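Fructooligosaccharide ABC transporter substrate-binding protein FusA (Streptococcus pneumoniae, PDB 5G5Y) binds short- and long-chain fructooligosaccharides, preferring tetrasaccharides and larger, and serves as the solute-binding protein of the FusABC-MsmK import complex. Local coordinates at residues I132-N136 against V297-M303; F183-S187 against H250-Y255; N191-L197 against Y267-D271. One frame throughout, in Å; residues are numbered along the deposited sequence.

Interaction 1 of 3, residues I132-N136 against V297-M303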
ATOM      1  N   ILE A 132       6.416   4.305  -4.927  1.00 13.90           N
ATOM      2  CA  ILE A 132       5.065   4.442  -5.477  1.00 14.26           C
ATOM      3  C   ILE A 132       4.009   4.614  -4.381  1.00 13.92           C
ATOM      4  O   ILE A 132       2.928   5.141  -4.631  1.00 12.56           O
ATOM      5  CB  ILE A 132       4.719   3.207  -6.372  1.00 14.84           C
ATOM      6  CG1 ILE A 132       3.496   3.491  -7.263  1.00 15.54           C
ATOM      7  CG2 ILE A 132       4.509   1.955  -5.533  1.00 15.68           C
ATOM      8  CD1 ILE A 132       3.348   2.520  -8.427  1.00 16.85           C
ATOM      9  N   HIS A 133       4.344   4.150  -3.175  1.00 13.02           N
ATOM     10  CA  HIS A 133       3.480   4.237  -2.029  1.00 14.00           C
ATOM     11  C   HIS A 133       3.454   5.582  -1.310  1.00 12.88           C
ATOM     12  O   HIS A 133       2.560   5.806  -0.497  1.00 13.76           O
ATOM     13  CB  HIS A 133       3.845   3.144  -1.039  1.00 14.26           C
ATOM     14  CG  HIS A 133       3.715   1.789  -1.619  1.00 15.43           C
ATOM     15  ND1 HIS A 133       2.493   1.223  -1.911  1.00 17.54           N
ATOM     16  CD2 HIS A 133       4.653   0.913  -2.038  1.00 15.89           C
ATOM     17  CE1 HIS A 133       2.693   0.024  -2.434  1.00 17.85           C
ATOM     18  NE2 HIS A 133       3.996  -0.166  -2.554  1.00 15.99           N
ATOM     19  N   SER A 134       4.377   6.485  -1.649  1.00 13.11           N
ATOM     20  CA  SER A 134       4.564   7.739  -0.919  1.00 12.44           C
ATOM     21  C   SER A 134       3.330   8.636  -0.900  1.00 13.07           C
ATOM     22  O   SER A 134       3.112   9.353   0.086  1.00 12.25           O
ATOM     23  CB  SER A 134       5.767   8.516  -1.466  1.00 12.68           C
ATOM     24  OG  SER A 134       6.988   7.828  -1.223  1.00 12.43           O
ATOM     25  N   VAL A 135       2.554   8.608  -1.994  1.00 13.03           N
ATOM     26  CA  VAL A 135       1.280   9.348  -2.098  1.00 13.58           C
ATOM     27  C   VAL A 135       0.296   8.345  -2.621  1.00 14.01           C
ATOM     28  O   VAL A 135       0.579   7.696  -3.639  1.00 15.02           O
ATOM     29  CB  VAL A 135       1.391  10.533  -3.079  1.00 13.81           C
ATOM     30  CG1 VAL A 135       0.058  11.286  -3.286  1.00 14.98           C
ATOM     31  CG2 VAL A 135       2.392  11.511  -2.524  1.00 15.92           C
ATOM     32  N   ASN A 136      -0.822   8.177  -1.925  1.00 14.41           N
ATOM     33  CA  ASN A 136      -1.865   7.247  -2.363  1.00 14.25           C
ATOM     34  C   ASN A 136      -3.041   7.965  -3.040  1.00 15.42           C
ATOM     35  O   ASN A 136      -3.481   7.544  -4.120  1.00 16.09           O
ATOM     36  CB  ASN A 136      -2.293   6.319  -1.226  1.00 15.03           C
ATOM     37  CG  ASN A 136      -2.988   7.049  -0.065  1.00 15.07           C
ATOM     38  OD1 ASN A 136      -2.584   8.116   0.358  1.00 15.80           O
ATOM     39  ND2 ASN A 136      -4.012   6.446   0.457  1.00 17.26           N
ATOM     40  N   VAL A 297       4.426  18.015   0.729  1.00 11.91           N
ATOM     41  CA  VAL A 297       3.736  16.739   0.608  1.00 11.89           C
ATOM     42  C   VAL A 297       4.061  15.891   1.831  1.00 11.76           C
ATOM     43  O   VAL A 297       5.251  15.650   2.130  1.00 11.41           O
ATOM     44  CB  VAL A 297       4.176  15.992  -0.660  1.00 11.79           C
ATOM     45  CG1 VAL A 297       3.517  14.632  -0.756  1.00 12.52           C
ATOM     46  CG2 VAL A 297       3.808  16.818  -1.890  1.00 12.56           C
ATOM     47  N   ALA A 298       3.009  15.421   2.502  1.00 11.52           N
ATOM     48  CA  ALA A 298       3.156  14.518   3.643  1.00 11.67           C
ATOM     49  C   ALA A 298       3.367  13.120   3.057  1.00 11.87           C
ATOM     50  O   ALA A 298       2.688  12.700   2.093  1.00 13.18           O
ATOM     51  CB  ALA A 298       1.943  14.543   4.497  1.00 11.56           C
ATOM     52  N   ARG A 299       4.350  12.413   3.595  1.00 12.02           N
ATOM     53  CA  ARG A 299       4.567  11.032   3.178  1.00 12.03           C
ATOM     54  C   ARG A 299       3.573  10.127   3.885  1.00 11.95           C
ATOM     55  O   ARG A 299       3.305  10.288   5.099  1.00 12.00           O
ATOM     56  CB  ARG A 299       5.966  10.616   3.520  1.00 12.81           C
ATOM     57  CG  ARG A 299       6.975  11.374   2.738  1.00 13.35           C
ATOM     58  CD  ARG A 299       8.389  11.060   3.194  1.00 13.57           C
ATOM     59  NE  ARG A 299       8.746   9.692   2.877  1.00 12.39           N
ATOM     60  CZ  ARG A 299       9.913   9.114   3.154  1.00 12.44           C
ATOM     61  NH1 ARG A 299      10.914   9.738   3.798  1.00 12.12           N
ATOM     62  NH2 ARG A 299      10.088   7.848   2.778  1.00 12.69           N
ATOM     63  N   THR A 300       2.999   9.195   3.142  1.00 11.44           N
ATOM     64  CA  THR A 300       2.258   8.097   3.790  1.00 12.31           C
ATOM     65  C   THR A 300       3.289   7.185   4.475  1.00 12.32           C
ATOM     66  O   THR A 300       4.505   7.364   4.280  1.00 11.60           O
ATOM     67  CB  THR A 300       1.493   7.164   2.797  1.00 12.84           C
ATOM     68  OG1 THR A 300       2.435   6.372   2.051  1.00 13.86           O
ATOM     69  CG2 THR A 300       0.604   7.956   1.874  1.00 13.89           C
ATOM     70  N   ASN A 301       2.777   6.200   5.229  1.00 12.67           N
ATOM     71  CA  ASN A 301       3.609   5.156   5.789  1.00 13.29           C
ATOM     72  C   ASN A 301       3.504   3.832   5.019  1.00 13.48           C
ATOM     73  O   ASN A 301       3.979   2.803   5.479  1.00 14.19           O
ATOM     74  CB  ASN A 301       3.332   4.993   7.280  1.00 12.83           C
ATOM     75  CG  ASN A 301       3.471   6.298   8.029  1.00 12.78           C
ATOM     76  OD1 ASN A 301       4.485   7.000   7.873  1.00 12.26           O
ATOM     77  ND2 ASN A 301       2.463   6.669   8.787  1.00 11.63           N
ATOM     78  N   GLY A 302       2.984   3.899   3.807  1.00 13.24           N
ATOM     79  CA  GLY A 302       2.865   2.734   2.958  1.00 14.18           C
ATOM     80  C   GLY A 302       4.201   2.153   2.576  1.00 14.00           C
ATOM     81  O   GLY A 302       5.187   2.884   2.413  1.00 13.82           O
ATOM     82  N   MET A 303       4.238   0.836   2.415  1.00 16.53           N
ATOM     83  CA  MET A 303       5.485   0.163   2.036  1.00 17.68           C
ATOM     84  C   MET A 303       5.123  -1.148   1.359  1.00 17.25           C
ATOM     85  O   MET A 303       4.203  -1.834   1.813  1.00 17.98           O
ATOM     86  CB  MET A 303       6.334  -0.103   3.281  1.00 21.13           C
ATOM     87  CG  MET A 303       7.802  -0.380   2.967  1.00 24.75           C
ATOM     88  SD  MET A 303       8.730  -1.177   4.309  1.00 26.40           S
ATOM     89  CE  MET A 303      10.379  -0.798   3.760  1.00 27.27           C
TER
HETATM   90  O   HOH W   1       7.511   7.518   1.404  1.00 15.71           O
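In the central part of this two-lobed solute-binding protein, where the chain passes between the lobes, two loops meet around an ST turn at Thr-300. Its OG1 accepts from Gly-302 N (3.1 Å) and donates to His-133 O (2.6 Å), so one hydroxyl fixes its own turn and ties it to the other loop. Next to it, Thr-300 N gives an almost straight hydrogen bond to Ser-134 O at 3.1 Å. Gly-302 passes close by His-133, its O 3.7 Å from His-133 CB, and one face of the imidazole covers the Met-303 backbone. A water receives from Arg-299 NE (2.9 Å) and donates to Ser-134 OG (2.7 Å); Ser-134 OG also bonds to Lys-129, and Arg-299 NH1 to Asn-418. Val-135 CG2 meets Val-297 CG1 at 3.8 Å. Asn-136 ND2 is hydrogen-bonded to OD1 of substrate-binding Asn-191. Helix 399-412 packs on Ile-132 and Val-135, helix 104-109 covers Met-303, and strand 138-142 begins two residues after Asn-136.

Interaction 2 of 3, residues F183-S187 against H250-Y255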
ATOM      1  N   PHE A 183     -15.493  19.584  -7.182  1.00 19.54           N
ATOM      2  CA  PHE A 183     -14.557  18.891  -6.257  1.00 19.72           C
ATOM      3  C   PHE A 183     -15.243  17.664  -5.668  1.00 18.77           C
ATOM      4  O   PHE A 183     -16.328  17.764  -5.120  1.00 18.23           O
ATOM      5  CB  PHE A 183     -14.191  19.895  -5.159  1.00 19.64           C
ATOM      6  CG  PHE A 183     -13.056  19.497  -4.261  1.00 18.30           C
ATOM      7  CD1 PHE A 183     -11.739  19.801  -4.601  1.00 19.23           C
ATOM      8  CD2 PHE A 183     -13.299  18.954  -2.996  1.00 18.28           C
ATOM      9  CE1 PHE A 183     -10.686  19.505  -3.752  1.00 18.60           C
ATOM     10  CE2 PHE A 183     -12.232  18.661  -2.138  1.00 17.45           C
ATOM     11  CZ  PHE A 183     -10.945  18.931  -2.523  1.00 18.10           C
ATOM     12  N   SER A 184     -14.625  16.486  -5.811  1.00 17.63           N
ATOM     13  CA  SER A 184     -15.195  15.258  -5.278  1.00 18.17           C
ATOM     14  C   SER A 184     -14.125  14.355  -4.692  1.00 17.03           C
ATOM     15  O   SER A 184     -12.943  14.504  -4.978  1.00 17.12           O
ATOM     16  CB  SER A 184     -15.970  14.495  -6.353  1.00 19.12           C
ATOM     17  OG  SER A 184     -16.832  13.574  -5.724  1.00 19.55           O
ATOM     18  N   PHE A 185     -14.580  13.447  -3.849  1.00 17.89           N
ATOM     19  CA  PHE A 185     -13.745  12.511  -3.135  1.00 17.36           C
ATOM     20  C   PHE A 185     -14.647  11.500  -2.518  1.00 17.04           C
ATOM     21  O   PHE A 185     -15.894  11.670  -2.501  1.00 16.90           O
ATOM     22  CB  PHE A 185     -12.938  13.249  -2.054  1.00 17.16           C
ATOM     23  CG  PHE A 185     -13.790  14.127  -1.154  1.00 16.62           C
ATOM     24  CD1 PHE A 185     -14.442  13.595  -0.037  1.00 16.55           C
ATOM     25  CD2 PHE A 185     -13.941  15.463  -1.439  1.00 16.09           C
ATOM     26  CE1 PHE A 185     -15.235  14.424   0.795  1.00 16.51           C
ATOM     27  CE2 PHE A 185     -14.717  16.294  -0.606  1.00 17.83           C
ATOM     28  CZ  PHE A 185     -15.361  15.770   0.506  1.00 16.11           C
ATOM     29  N   ILE A 186     -14.043  10.409  -2.068  1.00 16.41           N
ATOM     30  CA  ILE A 186     -14.688   9.450  -1.174  1.00 17.07           C
ATOM     31  C   ILE A 186     -14.024   9.640   0.178  1.00 17.60           C
ATOM     32  O   ILE A 186     -12.860   9.303   0.371  1.00 17.03           O
ATOM     33  CB  ILE A 186     -14.589   7.986  -1.641  1.00 17.54           C
ATOM     34  CG1 ILE A 186     -15.136   7.829  -3.078  1.00 18.13           C
ATOM     35  CG2 ILE A 186     -15.350   7.055  -0.697  1.00 18.32           C
ATOM     36  CD1 ILE A 186     -15.024   6.438  -3.618  1.00 18.14           C
ATOM     37  N   SER A 187     -14.791  10.139   1.121  1.00 18.70           N
ATOM     38  CA  SER A 187     -14.255  10.492   2.447  1.00 19.51           C
ATOM     39  C   SER A 187     -13.812   9.323   3.330  1.00 20.08           C
ATOM     40  O   SER A 187     -14.483   8.293   3.467  1.00 21.10           O
ATOM     41  CB  SER A 187     -15.268  11.349   3.211  1.00 19.49           C
ATOM     42  OG  SER A 187     -14.725  11.779   4.475  1.00 18.21           O
ATOM     43  N   HIS A 250     -21.545   8.585  -1.081  1.00 27.53           N
ATOM     44  CA  HIS A 250     -21.403   7.649  -2.194  1.00 25.98           C
ATOM     45  C   HIS A 250     -20.315   6.593  -2.009  1.00 27.00           C
ATOM     46  O   HIS A 250     -19.440   6.705  -1.147  1.00 26.70           O
ATOM     47  CB  HIS A 250     -21.242   8.393  -3.507  1.00 25.07           C
ATOM     48  CG  HIS A 250     -20.031   9.269  -3.583  1.00 22.96           C
ATOM     49  ND1 HIS A 250     -19.900  10.216  -4.551  1.00 20.89           N
ATOM     50  CD2 HIS A 250     -18.914   9.358  -2.819  1.00 21.86           C
ATOM     51  CE1 HIS A 250     -18.762  10.865  -4.400  1.00 20.73           C
ATOM     52  NE2 HIS A 250     -18.143  10.361  -3.352  1.00 20.82           N
ATOM     53  N   ASP A 251     -20.408   5.546  -2.818  1.00 27.89           N
ATOM     54  CA  ASP A 251     -19.452   4.468  -2.816  1.00 26.61           C
ATOM     55  C   ASP A 251     -18.649   4.497  -4.104  1.00 23.21           C
ATOM     56  O   ASP A 251     -18.865   5.353  -4.936  1.00 22.66           O
ATOM     57  CB  ASP A 251     -20.143   3.114  -2.548  1.00 30.26           C
ATOM     58  CG  ASP A 251     -21.095   2.660  -3.670  1.00 33.11           C
ATOM     59  OD1 ASP A 251     -21.193   3.277  -4.760  1.00 32.13           O
ATOM     60  OD2 ASP A 251     -21.779   1.642  -3.413  1.00 38.92           O
ATOM     61  N   TRP A 252     -17.668   3.600  -4.205  1.00 23.80           N
ATOM     62  CA  TRP A 252     -16.745   3.534  -5.334  1.00 24.28           C
ATOM     63  C   TRP A 252     -17.500   3.424  -6.661  1.00 24.62           C
ATOM     64  O   TRP A 252     -17.182   4.101  -7.624  1.00 23.49           O
ATOM     65  CB  TRP A 252     -15.844   2.330  -5.152  1.00 25.98           C
ATOM     66  CG  TRP A 252     -14.959   1.995  -6.334  1.00 26.73           C
ATOM     67  CD1 TRP A 252     -15.050   0.884  -7.135  1.00 27.74           C
ATOM     68  CD2 TRP A 252     -13.806   2.732  -6.795  1.00 26.54           C
ATOM     69  NE1 TRP A 252     -14.043   0.891  -8.074  1.00 27.01           N
ATOM     70  CE2 TRP A 252     -13.263   2.011  -7.890  1.00 27.14           C
ATOM     71  CE3 TRP A 252     -13.194   3.936  -6.403  1.00 26.07           C
ATOM     72  CZ2 TRP A 252     -12.146   2.461  -8.610  1.00 23.81           C
ATOM     73  CZ3 TRP A 252     -12.078   4.382  -7.114  1.00 26.10           C
ATOM     74  CH2 TRP A 252     -11.559   3.634  -8.205  1.00 25.39           C
ATOM     75  N   ASN A 253     -18.511   2.562  -6.690  1.00 26.35           N
ATOM     76  CA  ASN A 253     -19.323   2.386  -7.910  1.00 27.54           C
ATOM     77  C   ASN A 253     -19.966   3.676  -8.388  1.00 25.57           C
ATOM     78  O   ASN A 253     -19.889   3.998  -9.561  1.00 27.12           O
ATOM     79  CB  ASN A 253     -20.363   1.265  -7.718  1.00 30.07           C
ATOM     80  CG  ASN A 253     -19.736  -0.126  -7.790  1.00 31.06           C
ATOM     81  OD1 ASN A 253     -18.764  -0.342  -8.500  1.00 32.80           O
ATOM     82  ND2 ASN A 253     -20.311  -1.069  -7.083  1.00 33.24           N
ATOM     83  N   SER A 254     -20.546   4.447  -7.485  1.00 23.69           N
ATOM     84  CA  SER A 254     -21.131   5.730  -7.882  1.00 25.07           C
ATOM     85  C   SER A 254     -20.095   6.779  -8.338  1.00 24.12           C
ATOM     86  O   SER A 254     -20.301   7.516  -9.306  1.00 24.85           O
ATOM     87  CB  SER A 254     -21.971   6.308  -6.744  1.00 25.35           C
ATOM     88  OG  SER A 254     -22.258   7.669  -7.048  1.00 30.51           O
ATOM     89  N   TYR A 255     -18.976   6.829  -7.609  1.00 23.82           N
ATOM     90  CA  TYR A 255     -17.871   7.772  -7.879  1.00 21.51           C
ATOM     91  C   TYR A 255     -17.314   7.561  -9.269  1.00 21.61           C
ATOM     92  O   TYR A 255     -17.160   8.505 -10.039  1.00 21.75           O
ATOM     93  CB  TYR A 255     -16.771   7.494  -6.855  1.00 20.77           C
ATOM     94  CG  TYR A 255     -15.623   8.450  -6.727  1.00 19.32           C
ATOM     95  CD1 TYR A 255     -15.811   9.727  -6.204  1.00 18.73           C
ATOM     96  CD2 TYR A 255     -14.315   8.035  -6.989  1.00 18.88           C
ATOM     97  CE1 TYR A 255     -14.738  10.589  -5.999  1.00 17.93           C
ATOM     98  CE2 TYR A 255     -13.238   8.890  -6.786  1.00 18.16           C
ATOM     99  CZ  TYR A 255     -13.451  10.159  -6.268  1.00 17.50           C
ATOM    100  OH  TYR A 255     -12.415  11.029  -6.058  1.00 16.01           O
TER
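His-250 takes a p rotamer (chi1 62°) that swings its ring across to the 183-187 segment although its CA-to-CB bond points sideways. NE2 thereby reaches Phe-185 O and donates a 2.7 Å hydrogen bond lying near the ring plane, while ND1 is bonded to Lys-258. Ile-186 also starts sideways; with chi1 m and chi2 t its chain extends to the start of the helix, and CG1 sits over the Tyr-255 ring, 3.8 Å from the centroid and 15° off the normal, a CH-pi contact. Its CD1 goes further, to 3.8 Å from Trp-252 CA and 4.2 Å from Trp-252 CE3 at the indole edge. The contact thus joins the loop leaving edge strand 181-183 to the N-terminal end of helix 252-260, which leads into strand 264-269, the neighbour of 181-183 in the mixed sheet. Asp-251 is the N-cap: its p rotamer brings OD1 to 3.0 Å from Ser-254 N, whose hydrogen it accepts. Tyr-255, chi1 t, points at the loop and lays its edge along it, with CE1 3.7 Å from Ser-184 OG and OH 3.5 Å from Phe-185 CA; that hydroxyl is bonded to Phe-268 O, and Ser-184 OG to Asp-244. The CA-to-CB bond of Phe-185 points away from 250-255, and its ring (chi1 p) packs edge-to-face against both Phe-194 and Phe-248.

Interaction 3 of 3, residues N191-L197 against Y267-D271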
ATOM      1  N   ASN A 191      -7.599   5.784  -1.134  1.00 15.61           N
ATOM      2  CA  ASN A 191      -7.036   6.480  -2.295  1.00 15.01           C
ATOM      3  C   ASN A 191      -7.853   7.635  -2.860  1.00 14.80           C
ATOM      4  O   ASN A 191      -7.345   8.396  -3.683  1.00 15.57           O
ATOM      5  CB  ASN A 191      -6.759   5.453  -3.396  1.00 16.39           C
ATOM      6  CG  ASN A 191      -5.822   4.342  -2.944  1.00 16.93           C
ATOM      7  OD1 ASN A 191      -5.064   4.493  -1.971  1.00 18.01           O
ATOM      8  ND2 ASN A 191      -5.871   3.214  -3.645  1.00 15.90           N
ATOM      9  N   GLU A 192      -9.104   7.752  -2.442  1.00 14.98           N
ATOM     10  CA  GLU A 192     -10.052   8.709  -2.960  1.00 14.50           C
ATOM     11  C   GLU A 192     -10.377   9.830  -1.973  1.00 14.60           C
ATOM     12  O   GLU A 192     -11.222  10.662  -2.236  1.00 14.94           O
ATOM     13  CB  GLU A 192     -11.326   7.975  -3.433  1.00 15.34           C
ATOM     14  CG  GLU A 192     -11.137   7.131  -4.694  1.00 15.83           C
ATOM     15  CD  GLU A 192     -10.311   5.890  -4.510  1.00 16.04           C
ATOM     16  OE1 GLU A 192     -10.562   5.133  -3.570  1.00 18.18           O
ATOM     17  OE2 GLU A 192      -9.387   5.647  -5.290  1.00 18.11           O
ATOM     18  N   ASP A 193      -9.671   9.895  -0.855  1.00 15.81           N
ATOM     19  CA  ASP A 193      -9.875  10.947   0.121  1.00 15.69           C
ATOM     20  C   ASP A 193      -9.115  12.229  -0.251  1.00 15.05           C
ATOM     21  O   ASP A 193      -8.115  12.158  -0.950  1.00 15.39           O
ATOM     22  CB  ASP A 193      -9.397  10.469   1.501  1.00 15.19           C
ATOM     23  CG  ASP A 193      -9.801  11.426   2.609  1.00 15.31           C
ATOM     24  OD1 ASP A 193     -11.007  11.768   2.646  1.00 15.59           O
ATOM     25  OD2 ASP A 193      -8.944  11.933   3.383  1.00 14.04           O
ATOM     26  N   PHE A 194      -9.539  13.379   0.297  1.00 13.84           N
ATOM     27  CA  PHE A 194      -8.950  14.671   0.017  1.00 14.24           C
ATOM     28  C   PHE A 194      -7.714  15.035   0.856  1.00 14.50           C
ATOM     29  O   PHE A 194      -7.145  16.104   0.646  1.00 14.19           O
ATOM     30  CB  PHE A 194     -10.003  15.832   0.152  1.00 14.95           C
ATOM     31  CG  PHE A 194     -10.645  15.934   1.510  1.00 15.47           C
ATOM     32  CD1 PHE A 194      -9.966  16.471   2.593  1.00 16.12           C
ATOM     33  CD2 PHE A 194     -11.917  15.429   1.724  1.00 16.21           C
ATOM     34  CE1 PHE A 194     -10.561  16.519   3.850  1.00 15.70           C
ATOM     35  CE2 PHE A 194     -12.505  15.485   2.983  1.00 16.72           C
ATOM     36  CZ  PHE A 194     -11.833  16.051   4.038  1.00 15.97           C
ATOM     37  N   LYS A 195      -7.333  14.200   1.830  1.00 13.80           N
ATOM     38  CA  LYS A 195      -6.367  14.609   2.871  1.00 14.20           C
ATOM     39  C   LYS A 195      -4.982  15.004   2.296  1.00 14.44           C
ATOM     40  O   LYS A 195      -4.244  15.781   2.931  1.00 13.72           O
ATOM     41  CB  LYS A 195      -6.254  13.577   4.014  1.00 14.70           C
ATOM     42  CG  LYS A 195      -5.582  12.258   3.612  1.00 14.91           C
ATOM     43  CD  LYS A 195      -5.279  11.343   4.798  1.00 14.99           C
ATOM     44  CE  LYS A 195      -6.493  11.011   5.668  1.00 15.36           C
ATOM     45  NZ  LYS A 195      -7.439  10.115   4.934  1.00 15.62           N
ATOM     46  N   PHE A 196      -4.646  14.527   1.092  1.00 13.72           N
ATOM     47  CA  PHE A 196      -3.472  15.023   0.352  1.00 15.65           C
ATOM     48  C   PHE A 196      -3.289  16.567   0.383  1.00 14.97           C
ATOM     49  O   PHE A 196      -2.153  17.099   0.483  1.00 13.87           O
ATOM     50  CB  PHE A 196      -3.522  14.510  -1.109  1.00 16.42           C
ATOM     51  CG  PHE A 196      -2.412  15.021  -1.955  1.00 17.56           C
ATOM     52  CD1 PHE A 196      -1.136  14.459  -1.859  1.00 18.57           C
ATOM     53  CD2 PHE A 196      -2.610  16.102  -2.775  1.00 19.93           C
ATOM     54  CE1 PHE A 196      -0.079  14.952  -2.604  1.00 18.78           C
ATOM     55  CE2 PHE A 196      -1.550  16.614  -3.521  1.00 20.38           C
ATOM     56  CZ  PHE A 196      -0.287  16.034  -3.429  1.00 20.40           C
ATOM     57  N   LEU A 197      -4.393  17.304   0.325  1.00 15.01           N
ATOM     58  CA  LEU A 197      -4.320  18.773   0.245  1.00 16.20           C
ATOM     59  C   LEU A 197      -3.930  19.422   1.575  1.00 15.94           C
ATOM     60  O   LEU A 197      -3.542  20.588   1.585  1.00 16.46           O
ATOM     61  CB  LEU A 197      -5.653  19.387  -0.214  1.00 17.18           C
ATOM     62  CG  LEU A 197      -6.045  19.135  -1.686  1.00 19.36           C
ATOM     63  CD1 LEU A 197      -7.321  19.897  -2.029  1.00 21.11           C
ATOM     64  CD2 LEU A 197      -4.933  19.513  -2.663  1.00 19.34           C
ATOM     65  N   TYR A 267     -10.655  15.699  -8.537  1.00 16.39           N
ATOM     66  CA  TYR A 267     -11.013  14.534  -7.745  1.00 16.13           C
ATOM     67  C   TYR A 267      -9.737  13.785  -7.331  1.00 15.69           C
ATOM     68  O   TYR A 267      -8.653  14.121  -7.780  1.00 16.72           O
ATOM     69  CB  TYR A 267     -12.001  13.593  -8.479  1.00 16.75           C
ATOM     70  CG  TYR A 267     -11.364  12.752  -9.567  1.00 17.22           C
ATOM     71  CD1 TYR A 267     -11.025  13.298 -10.809  1.00 19.05           C
ATOM     72  CD2 TYR A 267     -11.032  11.440  -9.325  1.00 18.86           C
ATOM     73  CE1 TYR A 267     -10.429  12.510 -11.808  1.00 19.87           C
ATOM     74  CE2 TYR A 267     -10.417  10.649 -10.291  1.00 19.21           C
ATOM     75  CZ  TYR A 267     -10.107  11.175 -11.524  1.00 19.02           C
ATOM     76  OH  TYR A 267      -9.502  10.333 -12.436  1.00 18.57           O
ATOM     77  N   PHE A 268      -9.900  12.816  -6.442  1.00 15.55           N
ATOM     78  CA  PHE A 268      -8.775  12.042  -5.884  1.00 14.87           C
ATOM     79  C   PHE A 268      -8.901  10.559  -6.211  1.00 14.38           C
ATOM     80  O   PHE A 268      -9.968   9.977  -6.076  1.00 15.58           O
ATOM     81  CB  PHE A 268      -8.696  12.224  -4.349  1.00 14.38           C
ATOM     82  CG  PHE A 268      -8.560  13.643  -3.929  1.00 14.73           C
ATOM     83  CD1 PHE A 268      -9.660  14.474  -3.917  1.00 14.90           C
ATOM     84  CD2 PHE A 268      -7.317  14.170  -3.561  1.00 14.14           C
ATOM     85  CE1 PHE A 268      -9.544  15.809  -3.564  1.00 14.98           C
ATOM     86  CE2 PHE A 268      -7.194  15.500  -3.208  1.00 14.40           C
ATOM     87  CZ  PHE A 268      -8.314  16.324  -3.196  1.00 15.18           C
ATOM     88  N   THR A 269      -7.786   9.933  -6.553  1.00 14.58           N
ATOM     89  CA  THR A 269      -7.705   8.486  -6.726  1.00 14.92           C
ATOM     90  C   THR A 269      -6.265   8.062  -6.891  1.00 14.89           C
ATOM     91  O   THR A 269      -5.382   8.893  -7.012  1.00 15.96           O
ATOM     92  CB  THR A 269      -8.578   7.970  -7.927  1.00 14.18           C
ATOM     93  OG1 THR A 269      -8.759   6.565  -7.782  1.00 16.48           O
ATOM     94  CG2 THR A 269      -7.979   8.328  -9.232  1.00 15.32           C
ATOM     95  N   TRP A 270      -6.024   6.766  -6.846  1.00 14.39           N
ATOM     96  CA  TRP A 270      -4.683   6.240  -7.075  1.00 14.98           C
ATOM     97  C   TRP A 270      -4.189   6.484  -8.484  1.00 15.91           C
ATOM     98  O   TRP A 270      -3.080   6.994  -8.702  1.00 14.60           O
ATOM     99  CB  TRP A 270      -4.654   4.777  -6.741  1.00 15.69           C
ATOM    100  CG  TRP A 270      -3.335   4.073  -6.920  1.00 15.75           C
ATOM    101  CD1 TRP A 270      -2.914   3.435  -8.045  1.00 16.59           C
ATOM    102  CD2 TRP A 270      -2.307   3.880  -5.934  1.00 15.94           C
ATOM    103  NE1 TRP A 270      -1.673   2.860  -7.835  1.00 16.96           N
ATOM    104  CE2 TRP A 270      -1.279   3.116  -6.550  1.00 15.81           C
ATOM    105  CE3 TRP A 270      -2.147   4.280  -4.616  1.00 15.61           C
ATOM    106  CZ2 TRP A 270      -0.130   2.742  -5.882  1.00 16.97           C
ATOM    107  CZ3 TRP A 270      -0.997   3.900  -3.933  1.00 15.33           C
ATOM    108  CH2 TRP A 270       0.011   3.141  -4.573  1.00 16.08           C
ATOM    109  N   ASP A 271      -5.029   6.137  -9.443  1.00 16.49           N
ATOM    110  CA  ASP A 271      -4.684   6.230 -10.857  1.00 17.67           C
ATOM    111  C   ASP A 271      -5.928   6.642 -11.578  1.00 17.27           C
ATOM    112  O   ASP A 271      -6.923   5.935 -11.478  1.00 17.26           O
ATOM    113  CB  ASP A 271      -4.168   4.850 -11.305  1.00 18.94           C
ATOM    114  CG  ASP A 271      -3.795   4.768 -12.787  1.00 21.14           C
ATOM    115  OD1 ASP A 271      -4.243   5.583 -13.634  1.00 20.57           O
ATOM    116  OD2 ASP A 271      -3.022   3.818 -13.108  1.00 22.17           O
TER
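Main-chain carbon lies over one face of the Phe-268 ring: Phe-194 CA stands 3.6 Å from the ring centroid and only 9° off its normal, a CH-pi contact made by the backbone. Phe-268 belongs to strand 264-269 of a mixed beta-sheet, and the loop 191-197 packs against Phe-268 and Thr-269, just before substrate-binding Trp-270. The loop wraps part of the ring: Phe-194 CB lies 3.7 Å from Phe-268 CE1, Leu-197 CD1 comes in at the ring edge 3.9 Å from Phe-268 CZ, and Phe-196 CB is 4.3 Å from Phe-268 CE2. Phe-183 and Phe-185 also pack on it. Within the loop, Asp-193 makes an Asx turn: its OD2 accepts from Lys-195 N at 3.2 Å and takes a salt bridge from Lys-195 NZ at 2.8 Å, so one oxygen holds both ends of the lysine; Arg-450 binds the other carboxylate oxygen of Asp-193.

Farther along, the two backbones approach to 4.4 Å between Glu-192 CA and Thr-269 CA without a hydrogen bond between them. They meet through CA-H...O contacts instead, Thr-269 CA to Asn-191 O at 3.1 Å and Glu-192 CA to Phe-268 O at 3.4 Å. Here two substrate-binding residues, Asn-191 and Trp-270, lie side by side, with Asn-191 ND2 3.7 Å from Trp-270 CB. Beside them the Glu-192 side chain curls back to the strand, where its OE2 accepts a 2.7 Å hydrogen bond from Thr-269 OG1.

Interactions 2 and 3 share the sheet that contains strands 181-183 and 264-269, and they join through the Tyr-255 hydroxyl and through a backbone bond between Ile-186 and Glu-192. Interaction 1 lies nearest the middle of the chain, with its centre about 12 Å from that of interaction 3 and about 21 Å from that of interaction 2. It meets interaction 3 through Asn-136 and Asn-191 and through Trp-270 lying against 132-136. All three are partly buried, but interaction 2 alone has an exposed touching residue, Asp-251. Their chemistry differs: polar, backbone-centred and water-bridged in interaction 1, one imidazole bond with aliphatic-on-aromatic packing in interaction 2, and a buried phenyl ring beside substrate-binding residues in interaction 3.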